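Local atomic coordinates of endo-beta-1,2-glucanase (Talaromyces funiculosus, PDB entry 6IMV), a protein that hydrolyses internal beta-1,2-glucosidic linkages of beta-1,2-glucans as a fungal endo-acting glycoside hydrolase, captured here with the disaccharide sophorose. Residues S14-F17 with A18-Y21; I189-A192 with K193-T197; A271-E274 with Y275-P278; T439-A442 with I443-G446; Q453-A457 with E458-N462. All coordinates share one frame; numbering follows the deposited sequence.

Contact 1: residues S14-F17 with A18-Y21; sequences SCRF and AHQY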
loop_
_atom_site.group_PDB
_atom_site.type_symbol
_atom_site.label_atom_id
_atom_site.label_comp_id
_atom_site.label_asym_id
_atom_site.label_seq_id
_atom_site.Cartn_x
_atom_site.Cartn_y
_atom_site.Cartn_z
ATOM N N SER A 14 -11.441 24.123 -3.329
ATOM C CA SER A 14 -10.755 24.699 -2.162
ATOM C C SER A 14 -9.936 23.599 -1.484
ATOM O O SER A 14 -10.300 22.418 -1.523
ATOM C CB SER A 14 -11.707 25.301 -1.154
ATOM O OG SER A 14 -12.625 26.183 -1.770
ATOM N N CYS A 15 -8.856 24.013 -0.832
ATOM C CA CYS A 15 -8.025 23.105 -0.077
ATOM C C CYS A 15 -8.851 22.347 0.971
ATOM O O CYS A 15 -8.659 21.147 1.163
ATOM C CB CYS A 15 -6.887 23.838 0.617
ATOM S SG CYS A 15 -5.708 22.671 1.335
ATOM N N ARG A 16 -9.759 23.059 1.638
ATOM C CA ARG A 16 -10.533 22.527 2.745
ATOM C C ARG A 16 -11.909 22.069 2.241
ATOM O O ARG A 16 -12.915 22.351 2.850
ATOM C CB ARG A 16 -10.619 23.592 3.850
ATOM C CG ARG A 16 -10.870 23.038 5.244
ATOM C CD ARG A 16 -9.697 22.228 5.768
ATOM N NE ARG A 16 -9.870 21.816 7.165
ATOM C CZ ARG A 16 -10.147 20.585 7.580
ATOM N NH1 ARG A 16 -10.456 19.626 6.716
ATOM N NH2 ARG A 16 -10.098 20.320 8.873
ATOM N N PHE A 17 -11.928 21.293 1.147
ATOM C CA PHE A 17 -13.165 20.906 0.466
ATOM C C PHE A 17 -13.969 19.881 1.276
ATOM O O PHE A 17 -15.185 19.769 1.076
ATOM C CB PHE A 17 -12.880 20.357 -0.937
ATOM C CG PHE A 17 -12.137 19.044 -0.955
ATOM C CD1 PHE A 17 -12.822 17.843 -0.826
ATOM C CD2 PHE A 17 -10.759 19.009 -1.084
ATOM C CE1 PHE A 17 -12.136 16.641 -0.822
ATOM C CE2 PHE A 17 -10.082 17.799 -1.100
ATOM C CZ PHE A 17 -10.769 16.624 -0.963
ATOM N N ALA A 18 -13.319 19.135 2.178
ATOM C CA ALA A 18 -13.990 18.029 2.861
ATOM C C ALA A 18 -15.251 18.517 3.585
ATOM O O ALA A 18 -16.279 17.842 3.520
ATOM C CB ALA A 18 -13.058 17.327 3.808
ATOM N N HIS A 19 -15.188 19.684 4.246
ATOM C CA HIS A 19 -16.357 20.170 4.999
ATOM C C HIS A 19 -17.260 21.077 4.145
ATOM O O HIS A 19 -18.279 21.557 4.655
ATOM C CB HIS A 19 -15.967 20.796 6.349
ATOM C CG HIS A 19 -15.113 22.021 6.306
ATOM N ND1 HIS A 19 -14.257 22.330 7.351
ATOM C CD2 HIS A 19 -14.986 23.014 5.399
ATOM C CE1 HIS A 19 -13.647 23.471 7.096
ATOM N NE2 HIS A 19 -14.074 23.916 5.895
ATOM N N GLN A 20 -16.924 21.267 2.861
ATOM C CA GLN A 20 -17.806 21.927 1.886
ATOM C C GLN A 20 -18.924 20.980 1.417
ATOM O O GLN A 20 -19.913 21.456 0.852
ATOM C CB GLN A 20 -17.028 22.416 0.661
ATOM C CG GLN A 20 -16.123 23.610 0.925
ATOM C CD GLN A 20 -15.390 24.047 -0.321
ATOM O OE1 GLN A 20 -15.031 23.242 -1.174
ATOM N NE2 GLN A 20 -15.147 25.339 -0.443
ATOM N N TYR A 21 -18.739 19.660 1.605
ATOM C CA TYR A 21 -19.733 18.632 1.323
ATOM C C TYR A 21 -20.358 18.136 2.628
ATOM O O TYR A 21 -19.682 18.057 3.650
ATOM C CB TYR A 21 -19.095 17.396 0.677
ATOM C CG TYR A 21 -18.534 17.560 -0.711
ATOM C CD1 TYR A 21 -17.352 18.244 -0.932
ATOM C CD2 TYR A 21 -19.142 16.953 -1.800
ATOM C CE1 TYR A 21 -16.813 18.371 -2.199
ATOM C CE2 TYR A 21 -18.618 17.070 -3.077
ATOM C CZ TYR A 21 -17.446 17.776 -3.276
ATOM O OH TYR A 21 -16.916 17.873 -4.527
HETATM O O HOH W 1 -14.254 23.450 -3.500
#

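Contact 2: residues I189-A192 with K193-T197; sequences IDLA and KKWQT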
loop_
_atom_site.group_PDB
_atom_site.type_symbol
_atom_site.label_atom_id
_atom_site.label_comp_id
_atom_site.label_asym_id
_atom_site.label_seq_id
_atom_site.Cartn_x
_atom_site.Cartn_y
_atom_site.Cartn_z
ATOM N N ILE A 189 6.964 1.565 -24.916
ATOM C CA ILE A 189 7.253 0.128 -25.047
ATOM C C ILE A 189 8.728 -0.142 -24.717
ATOM O O ILE A 189 9.036 -1.108 -24.022
ATOM C CB ILE A 189 6.859 -0.405 -26.442
ATOM C CG1 ILE A 189 5.340 -0.536 -26.572
ATOM C CG2 ILE A 189 7.552 -1.734 -26.734
ATOM C CD1 ILE A 189 4.838 -0.574 -27.998
ATOM N N ASP A 190 9.628 0.693 -25.246
ATOM C CA ASP A 190 11.073 0.582 -24.986
ATOM C C ASP A 190 11.361 0.717 -23.485
ATOM O O ASP A 190 12.149 -0.049 -22.940
ATOM C CB ASP A 190 11.871 1.640 -25.751
ATOM C CG ASP A 190 11.911 1.412 -27.253
ATOM O OD1 ASP A 190 11.546 0.300 -27.700
ATOM O OD2 ASP A 190 12.311 2.352 -27.967
ATOM N N LEU A 191 10.750 1.723 -22.839
ATOM C CA LEU A 191 10.853 1.905 -21.385
ATOM C C LEU A 191 10.393 0.628 -20.672
ATOM O O LEU A 191 11.068 0.158 -19.760
ATOM C CB LEU A 191 10.015 3.113 -20.947
ATOM C CG LEU A 191 9.980 3.394 -19.442
ATOM C CD1 LEU A 191 11.387 3.603 -18.879
ATOM C CD2 LEU A 191 9.099 4.606 -19.135
ATOM N N ALA A 192 9.260 0.072 -21.121
ATOM C CA ALA A 192 8.646 -1.116 -20.526
ATOM C C ALA A 192 9.607 -2.305 -20.589
ATOM O O ALA A 192 9.698 -3.075 -19.637
ATOM C CB ALA A 192 7.347 -1.442 -21.223
ATOM N N LYS A 193 10.299 -2.458 -21.722
ATOM C CA LYS A 193 11.187 -3.605 -21.954
ATOM C C LYS A 193 12.424 -3.509 -21.053
ATOM O O LYS A 193 12.929 -4.526 -20.600
ATOM C CB LYS A 193 11.556 -3.715 -23.437
ATOM C CG LYS A 193 10.453 -4.320 -24.295
ATOM C CD LYS A 193 10.692 -4.163 -25.780
ATOM C CE LYS A 193 9.618 -4.835 -26.610
ATOM N NZ LYS A 193 10.035 -4.990 -28.024
ATOM N N LYS A 194 12.889 -2.287 -20.777
ATOM C CA LYS A 194 13.997 -2.078 -19.835
ATOM C C LYS A 194 13.552 -2.458 -18.414
ATOM O O LYS A 194 14.303 -3.080 -17.680
ATOM C CB LYS A 194 14.483 -0.630 -19.900
ATOM C CG LYS A 194 15.060 -0.194 -21.241
ATOM C CD LYS A 194 15.322 1.292 -21.291
ATOM C CE LYS A 194 15.683 1.779 -22.673
ATOM N NZ LYS A 194 16.092 3.200 -22.627
ATOM N N TRP A 195 12.312 -2.099 -18.051
ATOM C CA TRP A 195 11.735 -2.488 -16.767
ATOM C C TRP A 195 11.540 -4.007 -16.709
ATOM O O TRP A 195 11.749 -4.606 -15.641
ATOM C CB TRP A 195 10.443 -1.722 -16.454
ATOM C CG TRP A 195 10.715 -0.419 -15.765
ATOM C CD1 TRP A 195 10.697 0.823 -16.328
ATOM C CD2 TRP A 195 11.136 -0.230 -14.402
ATOM N NE1 TRP A 195 11.055 1.771 -15.410
ATOM C CE2 TRP A 195 11.326 1.159 -14.216
ATOM C CE3 TRP A 195 11.374 -1.087 -13.322
ATOM C CZ2 TRP A 195 11.729 1.703 -12.995
ATOM C CZ3 TRP A 195 11.766 -0.547 -12.113
ATOM C CH2 TRP A 195 11.940 0.829 -11.953
ATOM N N GLN A 196 11.177 -4.623 -17.841
ATOM C CA GLN A 196 11.003 -6.079 -17.919
ATOM C C GLN A 196 12.345 -6.762 -17.586
ATOM O O GLN A 196 12.384 -7.741 -16.836
ATOM C CB GLN A 196 10.434 -6.489 -19.286
ATOM C CG GLN A 196 10.222 -7.996 -19.457
ATOM C CD GLN A 196 8.937 -8.523 -18.856
ATOM O OE1 GLN A 196 7.840 -8.020 -19.120
ATOM N NE2 GLN A 196 9.054 -9.581 -18.060
ATOM N N THR A 197 13.443 -6.212 -18.118
ATOM C CA THR A 197 14.798 -6.721 -17.852
ATOM C C THR A 197 15.105 -6.658 -16.350
ATOM O O THR A 197 15.635 -7.624 -15.782
ATOM C CB THR A 197 15.833 -5.960 -18.686
ATOM O OG1 THR A 197 15.464 -6.210 -20.039
ATOM C CG2 THR A 197 17.260 -6.405 -18.446
#

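Contact 3: residues A271-E274 with Y275-P278; sequences ALWE and YKRP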
loop_
_atom_site.group_PDB
_atom_site.type_symbol
_atom_site.label_atom_id
_atom_site.label_comp_id
_atom_site.label_asym_id
_atom_site.label_seq_id
_atom_site.Cartn_x
_atom_site.Cartn_y
_atom_site.Cartn_z
ATOM N N ALA A 271 4.727 -27.002 -0.699
ATOM C CA ALA A 271 5.221 -26.690 0.655
ATOM C C ALA A 271 4.953 -25.214 1.012
ATOM O O ALA A 271 4.653 -24.922 2.162
ATOM C CB ALA A 271 6.690 -27.042 0.779
ATOM N N LEU A 272 5.053 -24.298 0.036
ATOM C CA LEU A 272 4.735 -22.880 0.268
ATOM C C LEU A 272 3.329 -22.756 0.873
ATOM O O LEU A 272 3.144 -22.102 1.884
ATOM C CB LEU A 272 4.806 -22.092 -1.047
ATOM C CG LEU A 272 6.200 -21.803 -1.605
ATOM C CD1 LEU A 272 6.088 -21.049 -2.926
ATOM C CD2 LEU A 272 7.044 -21.012 -0.615
ATOM N N TRP A 273 2.348 -23.399 0.233
ATOM C CA TRP A 273 0.946 -23.239 0.612
ATOM C C TRP A 273 0.629 -24.043 1.877
ATOM O O TRP A 273 -0.153 -23.597 2.713
ATOM C CB TRP A 273 0.031 -23.570 -0.565
ATOM C CG TRP A 273 0.191 -22.540 -1.637
ATOM C CD1 TRP A 273 0.894 -22.667 -2.796
ATOM C CD2 TRP A 273 -0.317 -21.193 -1.617
ATOM N NE1 TRP A 273 0.849 -21.494 -3.505
ATOM C CE2 TRP A 273 0.112 -20.574 -2.813
ATOM C CE3 TRP A 273 -1.120 -20.464 -0.730
ATOM C CZ2 TRP A 273 -0.217 -19.259 -3.130
ATOM C CZ3 TRP A 273 -1.450 -19.161 -1.046
ATOM C CH2 TRP A 273 -0.997 -18.567 -2.230
ATOM N N GLU A 274 1.300 -25.184 2.042
ATOM C CA GLU A 274 1.120 -26.012 3.217
ATOM C C GLU A 274 1.599 -25.255 4.459
ATOM O O GLU A 274 0.914 -25.216 5.466
ATOM C CB GLU A 274 1.884 -27.322 3.059
ATOM C CG GLU A 274 1.599 -28.311 4.171
ATOM C CD GLU A 274 2.275 -29.657 3.978
ATOM O OE1 GLU A 274 2.640 -29.973 2.819
ATOM O OE2 GLU A 274 2.441 -30.377 4.986
ATOM N N TYR A 275 2.785 -24.651 4.364
ATOM C CA TYR A 275 3.386 -23.959 5.482
ATOM C C TYR A 275 2.572 -22.702 5.829
ATOM O O TYR A 275 2.575 -22.257 6.970
ATOM C CB TYR A 275 4.844 -23.607 5.183
ATOM C CG TYR A 275 5.571 -23.095 6.395
ATOM C CD1 TYR A 275 5.898 -23.959 7.429
ATOM C CD2 TYR A 275 5.882 -21.757 6.540
ATOM C CE1 TYR A 275 6.543 -23.510 8.568
ATOM C CE2 TYR A 275 6.538 -21.290 7.666
ATOM C CZ TYR A 275 6.871 -22.171 8.680
ATOM O OH TYR A 275 7.504 -21.730 9.797
ATOM N N LYS A 276 1.891 -22.139 4.824
ATOM C CA LYS A 276 1.075 -20.937 4.974
ATOM C C LYS A 276 -0.275 -21.253 5.629
ATOM O O LYS A 276 -0.859 -20.379 6.253
ATOM C CB LYS A 276 0.858 -20.272 3.609
ATOM C CG LYS A 276 1.924 -19.256 3.215
ATOM C CD LYS A 276 1.863 -18.829 1.761
ATOM C CE LYS A 276 0.545 -18.179 1.389
ATOM N NZ LYS A 276 0.238 -17.007 2.236
ATOM N N ARG A 277 -0.753 -22.495 5.483
ATOM C CA ARG A 277 -2.171 -22.858 5.695
ATOM C C ARG A 277 -2.643 -22.528 7.112
ATOM O O ARG A 277 -3.753 -22.028 7.283
ATOM C CB ARG A 277 -2.399 -24.341 5.376
ATOM C CG ARG A 277 -3.804 -24.671 4.881
ATOM C CD ARG A 277 -3.869 -25.957 4.064
ATOM N NE ARG A 277 -3.304 -25.773 2.727
ATOM C CZ ARG A 277 -2.592 -26.680 2.065
ATOM N NH1 ARG A 277 -2.206 -27.788 2.671
ATOM N NH2 ARG A 277 -2.268 -26.465 0.802
ATOM N N PRO A 278 -1.863 -22.814 8.182
ATOM C CA PRO A 278 -2.320 -22.523 9.540
ATOM C C PRO A 278 -2.540 -21.028 9.845
ATOM O O PRO A 278 -3.147 -20.708 10.859
ATOM C CB PRO A 278 -1.192 -23.080 10.433
ATOM C CG PRO A 278 -0.464 -24.085 9.551
ATOM C CD PRO A 278 -0.552 -23.491 8.159
#

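Contact 4: residues T439-A442 with I443-G446; sequences TVNA and ILGG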
loop_
_atom_site.group_PDB
_atom_site.type_symbol
_atom_site.label_atom_id
_atom_site.label_comp_id
_atom_site.label_asym_id
_atom_site.label_seq_id
_atom_site.Cartn_x
_atom_site.Cartn_y
_atom_site.Cartn_z
ATOM N N THR A 439 -4.858 5.028 -0.696
ATOM C CA THR A 439 -6.230 5.405 -0.957
ATOM C C THR A 439 -6.392 5.787 -2.432
ATOM O O THR A 439 -7.325 5.346 -3.090
ATOM C CB THR A 439 -6.683 6.543 -0.041
ATOM O OG1 THR A 439 -6.405 6.130 1.298
ATOM C CG2 THR A 439 -8.152 6.870 -0.214
ATOM N N VAL A 440 -5.459 6.587 -2.945
ATOM C CA VAL A 440 -5.476 6.980 -4.350
ATOM C C VAL A 440 -5.514 5.717 -5.222
ATOM O O VAL A 440 -6.358 5.613 -6.123
ATOM C CB VAL A 440 -4.295 7.897 -4.706
ATOM C CG1 VAL A 440 -4.174 8.099 -6.216
ATOM C CG2 VAL A 440 -4.402 9.231 -3.982
ATOM N N ASN A 441 -4.635 4.753 -4.929
ATOM C CA ASN A 441 -4.529 3.530 -5.736
ATOM C C ASN A 441 -5.827 2.713 -5.642
ATOM O O ASN A 441 -6.231 2.088 -6.619
ATOM C CB ASN A 441 -3.272 2.730 -5.387
ATOM C CG ASN A 441 -2.075 3.202 -6.181
ATOM O OD1 ASN A 441 -2.139 3.258 -7.410
ATOM N ND2 ASN A 441 -0.992 3.555 -5.501
ATOM N N ALA A 442 -6.504 2.751 -4.489
ATOM C CA ALA A 442 -7.811 2.097 -4.341
ATOM C C ALA A 442 -8.883 2.811 -5.191
ATOM O O ALA A 442 -9.705 2.164 -5.825
ATOM C CB ALA A 442 -8.188 2.022 -2.886
ATOM N N ILE A 443 -8.871 4.147 -5.196
ATOM C CA ILE A 443 -9.796 4.950 -6.015
ATOM C C ILE A 443 -9.629 4.588 -7.501
ATOM O O ILE A 443 -10.608 4.542 -8.219
ATOM C CB ILE A 443 -9.590 6.457 -5.756
ATOM C CG1 ILE A 443 -10.169 6.877 -4.403
ATOM C CG2 ILE A 443 -10.135 7.302 -6.902
ATOM C CD1 ILE A 443 -9.702 8.234 -3.915
ATOM N N LEU A 444 -8.395 4.301 -7.938
ATOM C CA LEU A 444 -8.082 3.961 -9.351
ATOM C C LEU A 444 -8.368 2.482 -9.658
ATOM O O LEU A 444 -8.172 2.043 -10.788
ATOM C CB LEU A 444 -6.609 4.287 -9.623
ATOM C CG LEU A 444 -6.252 5.768 -9.548
ATOM C CD1 LEU A 444 -4.755 5.963 -9.685
ATOM C CD2 LEU A 444 -6.994 6.557 -10.622
ATOM N N GLY A 445 -8.808 1.722 -8.650
ATOM C CA GLY A 445 -9.268 0.353 -8.806
ATOM C C GLY A 445 -8.149 -0.671 -8.667
ATOM O O GLY A 445 -8.309 -1.806 -9.101
ATOM N N GLY A 446 -7.014 -0.288 -8.064
ATOM C CA GLY A 446 -5.841 -1.157 -8.009
ATOM C C GLY A 446 -5.250 -1.366 -9.393
ATOM O O GLY A 446 -5.690 -0.710 -10.362
#

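Contact 5: residues Q453-A457 with E458-N462; sequences QKMKA and ENIYN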
loop_
_atom_site.group_PDB
_atom_site.type_symbol
_atom_site.label_atom_id
_atom_site.label_comp_id
_atom_site.label_asym_id
_atom_site.label_seq_id
_atom_site.Cartn_x
_atom_site.Cartn_y
_atom_site.Cartn_z
ATOM N N GLN A 453 -4.261 -9.185 -17.014
ATOM C CA GLN A 453 -4.057 -9.230 -18.469
ATOM C C GLN A 453 -2.731 -9.934 -18.795
ATOM O O GLN A 453 -2.674 -10.837 -19.632
ATOM C CB GLN A 453 -4.083 -7.812 -19.026
ATOM C CG GLN A 453 -3.965 -7.744 -20.539
ATOM C CD GLN A 453 -3.711 -6.326 -20.982
ATOM O OE1 GLN A 453 -3.897 -5.376 -20.219
ATOM N NE2 GLN A 453 -3.279 -6.176 -22.225
ATOM N N LYS A 454 -1.667 -9.529 -18.098
ATOM C CA LYS A 454 -0.316 -10.025 -18.344
ATOM C C LYS A 454 -0.208 -11.475 -17.847
ATOM O O LYS A 454 0.417 -12.311 -18.495
ATOM C CB LYS A 454 0.690 -9.072 -17.691
ATOM C CG LYS A 454 2.157 -9.306 -18.031
ATOM C CD LYS A 454 3.044 -8.169 -17.549
ATOM C CE LYS A 454 4.521 -8.509 -17.567
ATOM N NZ LYS A 454 5.003 -8.813 -18.934
ATOM N N MET A 455 -0.841 -11.778 -16.709
ATOM C CA MET A 455 -0.867 -13.147 -16.176
ATOM C C MET A 455 -1.525 -14.094 -17.192
ATOM O O MET A 455 -1.045 -15.212 -17.411
ATOM C CB MET A 455 -1.626 -13.218 -14.848
ATOM C CG MET A 455 -0.879 -12.582 -13.683
ATOM S SD MET A 455 -1.794 -12.781 -12.130
ATOM C CE MET A 455 -1.239 -14.410 -11.640
ATOM N N LYS A 456 -2.620 -13.646 -17.811
ATOM C CA LYS A 456 -3.329 -14.442 -18.819
ATOM C C LYS A 456 -2.420 -14.655 -20.035
ATOM O O LYS A 456 -2.305 -15.769 -20.538
ATOM C CB LYS A 456 -4.649 -13.778 -19.208
ATOM C CG LYS A 456 -5.756 -13.965 -18.179
ATOM C CD LYS A 456 -6.972 -13.094 -18.424
ATOM C CE LYS A 456 -8.052 -13.327 -17.394
ATOM N NZ LYS A 456 -9.162 -12.362 -17.546
ATOM N N ALA A 457 -1.747 -13.588 -20.475
ATOM C CA ALA A 457 -0.838 -13.659 -21.616
ATOM C C ALA A 457 0.343 -14.601 -21.317
ATOM O O ALA A 457 0.851 -15.237 -22.228
ATOM C CB ALA A 457 -0.383 -12.277 -22.003
ATOM N N GLU A 458 0.752 -14.722 -20.044
ATOM C CA GLU A 458 1.901 -15.560 -19.660
ATOM C C GLU A 458 1.420 -16.902 -19.098
ATOM O O GLU A 458 2.215 -17.670 -18.581
ATOM C CB GLU A 458 2.803 -14.799 -18.684
ATOM C CG GLU A 458 3.503 -13.636 -19.368
ATOM C CD GLU A 458 4.264 -12.638 -18.504
ATOM O OE1 GLU A 458 4.415 -12.881 -17.279
ATOM O OE2 GLU A 458 4.691 -11.615 -19.070
ATOM N N ASN A 459 0.113 -17.153 -19.199
ATOM C CA ASN A 459 -0.514 -18.414 -18.853
ATOM C C ASN A 459 -0.208 -18.804 -17.398
ATOM O O ASN A 459 0.039 -19.973 -17.105
ATOM C CB ASN A 459 -0.109 -19.525 -19.828
ATOM C CG ASN A 459 -1.057 -20.711 -19.788
ATOM O OD1 ASN A 459 -2.240 -20.576 -19.471
ATOM N ND2 ASN A 459 -0.547 -21.890 -20.097
ATOM N N ILE A 460 -0.263 -17.834 -16.477
ATOM C CA ILE A 460 -0.192 -18.149 -15.048
ATOM C C ILE A 460 -1.501 -17.764 -14.330
ATOM O O ILE A 460 -1.672 -18.082 -13.147
ATOM C CB ILE A 460 1.047 -17.499 -14.402
ATOM C CG1 ILE A 460 1.076 -15.976 -14.574
ATOM C CG2 ILE A 460 2.330 -18.162 -14.916
ATOM C CD1 ILE A 460 2.157 -15.296 -13.756
ATOM N N TYR A 461 -2.431 -17.108 -15.032
ATOM C CA TYR A 461 -3.713 -16.687 -14.443
ATOM C C TYR A 461 -4.506 -17.897 -13.921
ATOM O O TYR A 461 -5.026 -17.872 -12.796
ATOM C CB TYR A 461 -4.540 -15.888 -15.452
ATOM C CG TYR A 461 -5.891 -15.486 -14.923
ATOM C CD1 TYR A 461 -6.040 -14.343 -14.153
ATOM C CD2 TYR A 461 -7.012 -16.270 -15.153
ATOM C CE1 TYR A 461 -7.278 -13.973 -13.646
ATOM C CE2 TYR A 461 -8.254 -15.914 -14.650
ATOM C CZ TYR A 461 -8.385 -14.766 -13.890
ATOM O OH TYR A 461 -9.595 -14.412 -13.379
ATOM N N ASN A 462 -4.600 -18.958 -14.732
ATOM C CA ASN A 462 -5.409 -20.131 -14.372
ATOM C C ASN A 462 -4.841 -20.781 -13.107
ATOM O O ASN A 462 -5.615 -21.201 -12.243
ATOM C CB ASN A 462 -5.528 -21.148 -15.515
ATOM C CG ASN A 462 -6.443 -20.662 -16.617
ATOM O OD1 ASN A 462 -7.190 -19.709 -16.434
ATOM N ND2 ASN A 462 -6.389 -21.300 -17.772
#

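Contact 1: residues S14-F17 with A18-Y21
The side-chain amide of Q20 folds back on S14, and both of its polar atoms are used. Q20 NE2 donates to S14 OG over 3.0 Å; the bond is bent, 137° at the hydrogen, and the hydroxyl oxygen sits 30° out of the amide plane. Water 1 donates to the other branch, Q20 OE1, at a doubtfully short 2.5 Å, and itself accepts from S14 N at 2.9 Å, so S14 is tied through both its hydroxyl and its backbone nitrogen. An extended Q20 chain spans the gap, carrying OE1 past F17 to lie 3.6 Å from F17 CB.

On the backbone, Q20 N donates to F17 O at 2.9 Å. The same carbonyl oxygen lies in the plane of the Y21 ring at its edge, 3.3 Å from Y21 CD1. R16 and H19 cross at about a right angle: H19 CE1 comes within 3.4 Å of R16 CG and stands over one face of the guanidinium, the two planes 29° apart.

All three guanidinium nitrogens of the buried R16 have partners: NE pairs with D500, NH1 bonds to A405 O and Q411 OE1, and NH2 to G407 O. Q411 OE1 also takes A18 N. Y21 OH is likewise satisfied by D36, and the rings of F17 and Y21 both meet F33 edge-to-face. With C15 joined to C504 by a disulfide, these bonds fasten the N-terminal arm near the C-terminal end of the chain. The segment F17-Q20 itself is a type I beta-turn in the loop leading into helix 23-28.

Contact 2: residues I189-A192 with K193-T197
The first torsions of L191 and W195 set the two side chains alongside each other on helix 186-210: L191 CG is anti to the backbone N (chi1 178°), W195 turns to chi1 -87°, and the two side chains lie side by side, pointing the same way. L191 CD1 touches the pyrrole side of the indole, 3.8 Å from W195 CD1 and 3.9 Å from W195 NE1. L191 O also lies at the indole edge, near the ring plane, 3.5 Å from W195 CD1, while accepting the backbone bond from W195 N.

On another side of the helix, I189 CG2 meets the extended aliphatic chain of K193, 3.7 Å from K193 CE, the two running side by side. K194 drapes its methylenes past a carbonyl instead, with K194 CG 3.4 Å from D190 O. The D190 carboxylate makes contact with neither lysine ammonium.

W195 NE1 donates to M120 O, and its ring meets Y127 edge-to-face, both on helix 112-133. With an alanine here the indole is gone, which would probably leave M120 O without the indole N-H and L191 CD1 beside a gap facing helix 112-133. A192 packs on A180 and E181, and Q196 on I177, all of helix 163-182. Successive i to i+4 bonds, from K193 N to I189 O through Q196 N to A192 O, mark a regular alpha-helix, packed against two others, consistent with the (alpha/alpha)6 barrel architecture of this glycoside hydrolase family.

Contact 3: residues A271-E274 with Y275-P278
Y275 N donates to A271 O over 2.9 Å at 162°, the shortest clear polar bond between these turns and a normal alpha-helical one. The next step is looser: K276 N shares itself between L272 O and W273 O, both bonds weak. R277 N then reaches back three residues to E274 O at 3.2 Å, as the chain tightens into the 3-10 segment 277-278. P278 has no N-H to continue the pattern and places its CD 3.5 Å from E274 O.

K276 and W273 run side by side. K276 CD stands over one face of the indole, offset toward the rim, and K276 CE comes 3.3 Å from W273 CZ3. Bends at chi3 (60°) and chi4 (57°) curl the lysine past the ring and let its NZ pair with E252. R277, bent at chi3, lays one guanidinium face against the helix, W273 O lying 3.6 Å above that plane and offset toward the rim. Its plane is nearly parallel to the E274 carboxylate, yet E274 OE1 and R277 NH1 stay 5.3 Å apart; the salt bridge of R277 NH2 goes to E471.

A leucine in place of R277 lacks the flat group lying against W273 O and would probably leave E471 without this cation. Helix 266-276 packs against two others: W273 packs on helix 461-475 and bonds Q259 of helix 252-261, while L272 and Y275 touch strand 216-217.

Contact 4: residues T439-A442 with I443-G446
L444 packs alongside V440 where helix 433-443 closes in a Schellman motif. Followed outward, L444 CB lies 3.7 Å from N441 O; L444 CG then passes 3.4 Å from V440 O. At the tip, L444 CD1 meets V440 CG1 at 4.1 Å, the two side chains lying side by side and pointing the same way. V440 has CG1 anti to the backbone N (chi1 170°), which puts that methyl on the side where the leucine arrives. L444 also packs on L89 and H92 of helix 80-94.

The motif is fixed by two bonds into the last turn: G446 N to N441 O at 2.9 Å and G445 N to A442 O at 3.0 Å. G445 adopts a positive phi of 89°, a backbone shape that glycine takes without strain, and G446 follows with another positive phi as the chain heads for helix 448-457. Before the cap the helix is regular, I443 N bonding to T439 O and L444 N to V440 O.

The contact is largely buried, joining three neighbouring helices: V440 and I443 on helix 30-41, A442 on helix 387-392, N441 on helix 80-94, where N441 ND2 donates to L85 O. I443 runs past the T439 carbonyl, with I443 CG1 3.5 Å from T439 O and I443 CD1 4.2 Å from T439 CG2.

Contact 5: residues Q453-A457 with E458-N462
K456 lays its CE methylene almost squarely over the centre of the Y461 ring, 3.6 Å from the centroid and only 4° off the ring normal, a CH-pi contact. Its ammonium leans over the same face: K456 NZ is 4.7 Å from the Y461 centroid, 17° off the normal, a cation-pi interaction. Extended beyond CG, the lysine runs alongside Y461 from K456 CG, 3.6 Å from Y461 CB, outward.

The backbone between them makes a Schellman motif. N459, at positive phi, is its C-prime residue; I460 N bonds to M455 O at 2.9 Å and N459 N to K456 O at 3.1 Å. M455 O also accepts weak bonds from E458 N and Y461 N, at the junction of helices 448-457 and 461-475. M455 and I460 cross at about a right angle, M455 CB 3.9 Å from I460 CG1, and both pack on Y174 and F260.

K454, its chain bent at chi4 (62°), forms a salt bridge with E458: NZ meets OE2 at 2.8 Å on the syn side, somewhat out of the carboxylate plane. K454 is buried, and its ammonium also meets Q196 OE1 and the ring of Y174, whose hydroxyl bonds E458 OE1. Y461 OH is held by D316. The chemistry implies that K454 probably keeps its charge through carboxylate, amide and aromatic partners together, whereas K456, exposed to solvent, probably gains only a modest cation-pi contribution from Y461.

Contacts 2 and 5 touch: Q196 OE1 and K454 NZ lie 3.0 Å apart, a probable hydrogen bond from helix 186-210 to helix 448-457. Contact 5 leads into helix 461-475, whose E471 pairs with R277 of contact 3, although the centres of contacts 3 and 5 are about 23 Å apart. Contact 4, its centre about 10 Å from the centre of the chain, ends the helix whose start carries D434 of the glucose pocket; the side chain of T439 is about 13 Å from bound glucose. Contacts 1 and 3 lie on opposite sides of the chain's centre, their own centres about 47 Å apart, the latter having P278 beside a protein-linked glycan.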